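Long-range contacts in fructokinase (Vibrio cholerae serotype O1, PDB 5YGG), which catalyses the ATP-dependent phosphorylation of fructose, as a fructokinase of the PfkB carbohydrate kinase family: residues P258-G263 / T304-M309; F171-R176 / V200-E205. The protein carries 2 engineered substitutions. One frame throughout, in Å; residues are numbered along the deposited sequence.

Contact 1: residues P258-G263 / T304-M309. Engineered in segment 258-263: Cys-261 (natural residue Thr). With K (potassium ion), chain E.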
# COMPACT_ATOMS: atom_id res chain seq x y z
N PRO A 258 -7.91 27.04 -0.33
CA PRO A 258 -7.53 25.71 -0.80
C PRO A 258 -8.62 24.65 -0.62
O PRO A 258 -9.30 24.58 0.40
CB PRO A 258 -6.30 25.38 0.04
CG PRO A 258 -6.40 26.25 1.24
CD PRO A 258 -7.09 27.49 0.81
N ILE A 259 -8.78 23.83 -1.65
CA ILE A 259 -9.71 22.71 -1.59
C ILE A 259 -8.93 21.45 -1.23
O ILE A 259 -9.36 20.65 -0.39
CB ILE A 259 -10.45 22.56 -2.92
CG1 ILE A 259 -11.43 23.72 -3.09
CG2 ILE A 259 -11.18 21.24 -3.00
CD1 ILE A 259 -12.15 23.71 -4.42
N ASP A 260 -7.77 21.28 -1.86
CA ASP A 260 -6.85 20.20 -1.52
C ASP A 260 -5.40 20.66 -1.63
O ASP A 260 -4.89 20.82 -2.72
CB ASP A 260 -7.07 18.98 -2.42
CG ASP A 260 -5.93 17.97 -2.33
OD1 ASP A 260 -5.40 17.76 -1.22
OD2 ASP A 260 -5.58 17.38 -3.37
N CYS A 261 -4.73 20.86 -0.49
CA CYS A 261 -3.38 21.40 -0.52
C CYS A 261 -2.33 20.44 -1.09
O CYS A 261 -1.20 20.85 -1.34
CB CYS A 261 -2.96 21.84 0.88
SG CYS A 261 -3.17 20.57 2.13
N THR A 262 -2.70 19.18 -1.28
CA THR A 262 -1.77 18.18 -1.80
C THR A 262 -1.13 18.66 -3.10
O THR A 262 -1.83 19.01 -4.04
CB THR A 262 -2.47 16.83 -2.09
OG1 THR A 262 -3.13 16.36 -0.91
CG2 THR A 262 -1.44 15.79 -2.53
N GLY A 263 0.20 18.69 -3.12
CA GLY A 263 0.93 19.08 -4.32
C GLY A 263 1.19 20.56 -4.55
O GLY A 263 1.86 20.90 -5.54
N THR A 304 -6.84 23.76 -6.23
CA THR A 304 -8.25 23.89 -6.58
C THR A 304 -8.95 22.56 -6.86
O THR A 304 -10.18 22.51 -6.91
CB THR A 304 -8.44 24.81 -7.80
OG1 THR A 304 -7.62 24.34 -8.88
CG2 THR A 304 -8.01 26.23 -7.46
N GLN A 305 -8.19 21.49 -7.05
CA GLN A 305 -8.77 20.16 -7.24
C GLN A 305 -8.03 19.12 -6.42
O GLN A 305 -6.86 19.31 -6.08
CB GLN A 305 -8.73 19.75 -8.72
CG GLN A 305 -9.54 20.65 -9.63
CD GLN A 305 -9.56 20.17 -11.07
OE1 GLN A 305 -9.01 20.82 -11.96
NE2 GLN A 305 -10.20 19.04 -11.31
N LYS A 306 -8.70 18.01 -6.12
CA LYS A 306 -8.07 16.90 -5.40
C LYS A 306 -7.06 16.19 -6.28
O LYS A 306 -7.31 15.96 -7.48
CB LYS A 306 -9.13 15.90 -4.89
CG LYS A 306 -9.94 16.36 -3.68
CD LYS A 306 -10.78 15.20 -3.14
CE LYS A 306 -11.50 15.54 -1.85
NZ LYS A 306 -12.42 14.42 -1.44
N GLY A 307 -5.93 15.84 -5.68
CA GLY A 307 -4.83 15.22 -6.39
C GLY A 307 -3.71 16.22 -6.59
O GLY A 307 -3.96 17.39 -6.88
N ALA A 308 -2.48 15.77 -6.45
CA ALA A 308 -1.34 16.66 -6.66
C ALA A 308 -1.25 17.19 -8.10
O ALA A 308 -0.83 18.32 -8.31
CB ALA A 308 -0.04 15.94 -6.30
N MET A 309 -1.62 16.36 -9.08
CA MET A 309 -1.40 16.73 -10.48
C MET A 309 -2.62 17.34 -11.16
O MET A 309 -2.50 17.97 -12.22
CB MET A 309 -0.97 15.50 -11.28
CG MET A 309 0.39 14.96 -10.89
SD MET A 309 0.75 13.51 -11.88
CE MET A 309 2.36 13.00 -11.23
K K E . -4.38 19.42 -5.12
O HOH W 1 1.87 19.15 -7.73
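Asp-260 and Gly-307 meet where two irregular loops run past each other without strand pairing, their backbones nearest at Gly-263 and Ala-308, whose CA atoms are 4.1 Å apart. A potassium ion lies between the loops, bound by the carbonyl oxygens of Asp-260, Thr-262, Gln-305 and Gly-307 and by Asp-260 OD2 at 2.9 Å, and Ala-302 O completes the site. Carbonyl oxygens suit a large monovalent cation, and the single carboxylate probably offsets its charge. With CG anti to its backbone N (chi1 166°), Asp-260 reaches the other loop, where Gly-307 N donates to OD2 over 2.8 Å, nearly along the C-O axis. Its other oxygen turns back on its own loop: OD1 takes Thr-262 OG1 at 2.7 Å on the syn lone pair, and Thr-262 N from above the carboxylate plane, forming an Asx turn. The carboxylate is thus fixed in rotation from both ends. Gly-263 and Gly-307 have positive phi (87° and 105°), easy for glycine, and Gly-263 lets the backbones come close at Ala-308. The small methyl of Ala-308 fits here, its CB 3.8 Å from Gly-263 CA and 4.0 Å from Thr-262 CG2. Water 1 bridges the carbonyls of Gly-263 and Ala-308. Ile-259 CD1 lies 3.4 Å from Thr-304 O. The engineered Cys-261 has its CB directed away and is disulfide-bonded to Cys-108, also engineered. Gly-263 is the N-cap of helix 264-278, while the 304-309 loop links helix 285-302 to helix 315-322 and rests through Met-309 on helices 46-56 and 71-82.

Contact 2: residues F171-R176 / V200-E205; sequences FDPNLR and VKFSEE. With CA (calcium ion), chain D; FRU (beta-D-fructofuranose), chain C; ADP (adenosine-5'-diphosphate), chain B.
Phe-171 and Val-200 pair as neighbours in parallel strands, and the backbone bond from Lys-201 N to Phe-171 O, 3.0 Å long, ties the strands together. Apolar contact lies beyond the bridge: Pro-173 CG is 3.9 Å from Phe-202 CE1, meeting the ring obliquely, and the compact proline fits against it. Polar groups gather on the ligand side. Asp-172 and Lys-201 run side by side in the same direction, the lysine bent at chi2 (-107°), and their salt bridge is long, 3.6 Å from OD2 to NZ. Waters 2 and 3 each donate to the carboxylate and accept from Lys-201 NZ, which also donates to ADP O3B at 2.7 Å; a lysine suits this place beside phosphate. Both waters bind the calcium ion, as do water 4, ADP O2B and Asn-174 OD1 (2.5 Å). Arg-176 NE gives fructose O2 a nearly straight bond (3.1 Å, 171°) and NH2 donates to O5, while Leu-175 O holds NH1 from within the guanidinium plane. Such a cluster of sugar, metal and nucleotide ligands at the carboxyl ends of parallel strands, here in the beta-alpha-beta unit of strands 168-172 and 199-203 with helix 186-194 between them in the chain, is typical of the ribokinase-like fold.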
# COMPACT_ATOMS: atom_id res chain seq x y z
N PHE A 171 16.94 21.58 -5.38
CA PHE A 171 16.64 20.70 -4.25
C PHE A 171 15.49 21.26 -3.43
O PHE A 171 15.49 22.44 -3.06
CB PHE A 171 17.88 20.53 -3.36
CG PHE A 171 17.70 19.57 -2.21
CD1 PHE A 171 17.30 18.26 -2.43
CD2 PHE A 171 17.96 19.97 -0.91
CE1 PHE A 171 17.15 17.37 -1.38
CE2 PHE A 171 17.81 19.08 0.16
CZ PHE A 171 17.40 17.78 -0.08
N ASP A 172 14.51 20.41 -3.17
CA ASP A 172 13.38 20.74 -2.34
C ASP A 172 13.33 19.64 -1.29
O ASP A 172 12.93 18.53 -1.61
CB ASP A 172 12.10 20.79 -3.19
CG ASP A 172 10.82 20.97 -2.37
OD1 ASP A 172 10.89 21.17 -1.13
OD2 ASP A 172 9.74 20.93 -2.99
N PRO A 173 13.76 19.94 -0.05
CA PRO A 173 13.77 18.90 0.99
C PRO A 173 12.47 18.09 1.04
O PRO A 173 12.54 16.87 0.98
CB PRO A 173 13.99 19.69 2.28
CG PRO A 173 14.83 20.84 1.84
CD PRO A 173 14.33 21.21 0.44
N ASN A 174 11.32 18.76 1.09
CA ASN A 174 10.05 18.04 1.06
C ASN A 174 10.05 16.91 2.08
O ASN A 174 9.86 15.74 1.74
CB ASN A 174 9.80 17.48 -0.34
CG ASN A 174 8.46 17.88 -0.91
OD1 ASN A 174 7.50 18.12 -0.18
ND2 ASN A 174 8.39 17.96 -2.24
N LEU A 175 10.30 17.27 3.33
CA LEU A 175 10.59 16.27 4.36
C LEU A 175 9.44 15.31 4.65
O LEU A 175 8.29 15.71 4.84
CB LEU A 175 11.00 16.98 5.65
CG LEU A 175 12.23 17.88 5.52
CD1 LEU A 175 12.53 18.57 6.86
CD2 LEU A 175 13.45 17.08 4.99
N ARG A 176 9.78 14.02 4.67
CA ARG A 176 8.85 12.97 5.07
C ARG A 176 9.61 11.99 5.95
O ARG A 176 10.13 10.99 5.47
CB ARG A 176 8.24 12.26 3.86
CG ARG A 176 7.66 13.20 2.80
CD ARG A 176 6.31 13.84 3.20
NE ARG A 176 5.73 14.48 2.02
CZ ARG A 176 5.91 15.75 1.69
NH1 ARG A 176 6.63 16.55 2.47
NH2 ARG A 176 5.37 16.23 0.58
N VAL A 200 17.41 26.14 -3.90
CA VAL A 200 16.80 25.37 -2.82
C VAL A 200 15.48 26.00 -2.47
O VAL A 200 15.40 27.22 -2.31
CB VAL A 200 17.68 25.30 -1.56
CG1 VAL A 200 17.04 24.39 -0.51
CG2 VAL A 200 19.06 24.77 -1.90
N LYS A 201 14.45 25.17 -2.36
CA LYS A 201 13.15 25.64 -1.91
C LYS A 201 12.81 25.02 -0.56
O LYS A 201 12.87 23.80 -0.42
CB LYS A 201 12.07 25.28 -2.94
CG LYS A 201 10.66 25.62 -2.49
CD LYS A 201 9.89 24.34 -2.15
CE LYS A 201 8.45 24.63 -1.82
NZ LYS A 201 7.81 23.43 -1.21
N PHE A 202 12.45 25.87 0.41
CA PHE A 202 11.98 25.44 1.73
C PHE A 202 10.55 25.90 1.98
O PHE A 202 10.17 26.97 1.52
CB PHE A 202 12.82 26.03 2.87
CG PHE A 202 14.28 25.68 2.86
CD1 PHE A 202 14.73 24.49 3.42
CD2 PHE A 202 15.21 26.58 2.36
CE1 PHE A 202 16.09 24.19 3.43
CE2 PHE A 202 16.56 26.28 2.37
CZ PHE A 202 17.00 25.08 2.91
N SER A 203 9.79 25.17 2.79
CA SER A 203 8.68 25.80 3.52
C SER A 203 9.27 26.50 4.74
O SER A 203 10.40 26.18 5.13
CB SER A 203 7.63 24.78 3.95
OG SER A 203 8.09 24.02 5.06
N GLU A 204 8.54 27.42 5.36
CA GLU A 204 9.03 28.11 6.56
C GLU A 204 9.44 27.14 7.65
O GLU A 204 10.46 27.33 8.32
CB GLU A 204 7.98 29.05 7.17
CG GLU A 204 7.16 29.85 6.21
CD GLU A 204 6.13 30.69 6.95
OE1 GLU A 204 4.97 30.71 6.51
OE2 GLU A 204 6.49 31.32 7.97
N GLU A 205 8.62 26.12 7.85
CA GLU A 205 8.84 25.17 8.93
C GLU A 205 10.07 24.31 8.66
O GLU A 205 10.84 24.01 9.58
CB GLU A 205 7.61 24.28 9.12
CG GLU A 205 7.77 23.22 10.21
CD GLU A 205 6.56 22.31 10.34
OE1 GLU A 205 5.43 22.75 10.03
OE2 GLU A 205 6.74 21.14 10.74
CA CA D . 6.44 20.34 0.06
C1 FRU C . 5.82 11.99 -1.44
C2 FRU C . 4.54 12.86 -1.31
C3 FRU C . 3.43 12.42 -2.27
C4 FRU C . 2.79 13.55 -2.62
C5 FRU C . 3.98 14.65 -2.67
C6 FRU C . 3.50 16.05 -2.38
O1 FRU C . 6.56 12.27 -2.62
O2 FRU C . 4.14 12.86 -0.08
O3 FRU C . 2.54 11.51 -1.51
O4 FRU C . 2.17 13.49 -3.93
O5 FRU C . 4.86 14.33 -1.75
O6 FRU C . 4.66 16.88 -2.29
PB ADP B . 4.72 23.84 1.03
O1B ADP B . 4.79 23.88 2.57
O2B ADP B . 4.73 22.44 0.58
O3B ADP B . 5.94 24.57 0.42
PA ADP B . 2.96 26.14 0.93
O1A ADP B . 1.81 26.11 1.97
O2A ADP B . 4.13 26.88 1.52
O3A ADP B . 3.39 24.59 0.52
O5' ADP B . 2.46 26.88 -0.37
C5' ADP B . 3.02 26.52 -1.61
C4' ADP B . 2.87 27.53 -2.51
O4' ADP B . 1.50 27.45 -3.17
C3' ADP B . 2.90 28.94 -1.81
O3' ADP B . 4.23 29.58 -1.92
C2' ADP B . 2.04 29.64 -2.45
O2' ADP B . 2.69 30.27 -3.60
C1' ADP B . 0.89 28.58 -2.94
N9 ADP B . -0.10 28.43 -1.94
C8 ADP B . -0.32 27.58 -0.92
N7 ADP B . -1.46 27.96 -0.29
C5 ADP B . -1.95 29.06 -0.94
C6 ADP B . -3.07 29.84 -0.72
N6 ADP B . -4.10 29.86 0.14
N1 ADP B . -3.33 30.90 -1.53
C2 ADP B . -2.47 31.20 -2.56
N3 ADP B . -1.37 30.44 -2.78
C4 ADP B . -1.11 29.36 -1.96
O HOH W 2 7.16 20.75 -2.42
O HOH W 3 8.86 21.63 0.48
O HOH W 4 6.77 19.47 2.48

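How the contacts relate
Contact 2 comes first along the chain and closes before contact 1 opens; their centres are 18 Å apart and their nearest atoms about 7 Å, without touching. Contact 2 joins adjacent central strands of the nine-stranded sheet, whereas contact 1 joins loops that follow strand 247-251 and helix 285-302. The two face the same active site. The chain leaves contact 1 into helix 264-278, where Asp-266 binds fructose and hydrogen-bonds Asn-174 of contact 2. ADP likewise touches both, through Pro-258 and Lys-201. The potassium ion is about 13 Å from the Lys-201 side chain and is not bound by the ADP, consistent with a role in shaping the neighbouring loops.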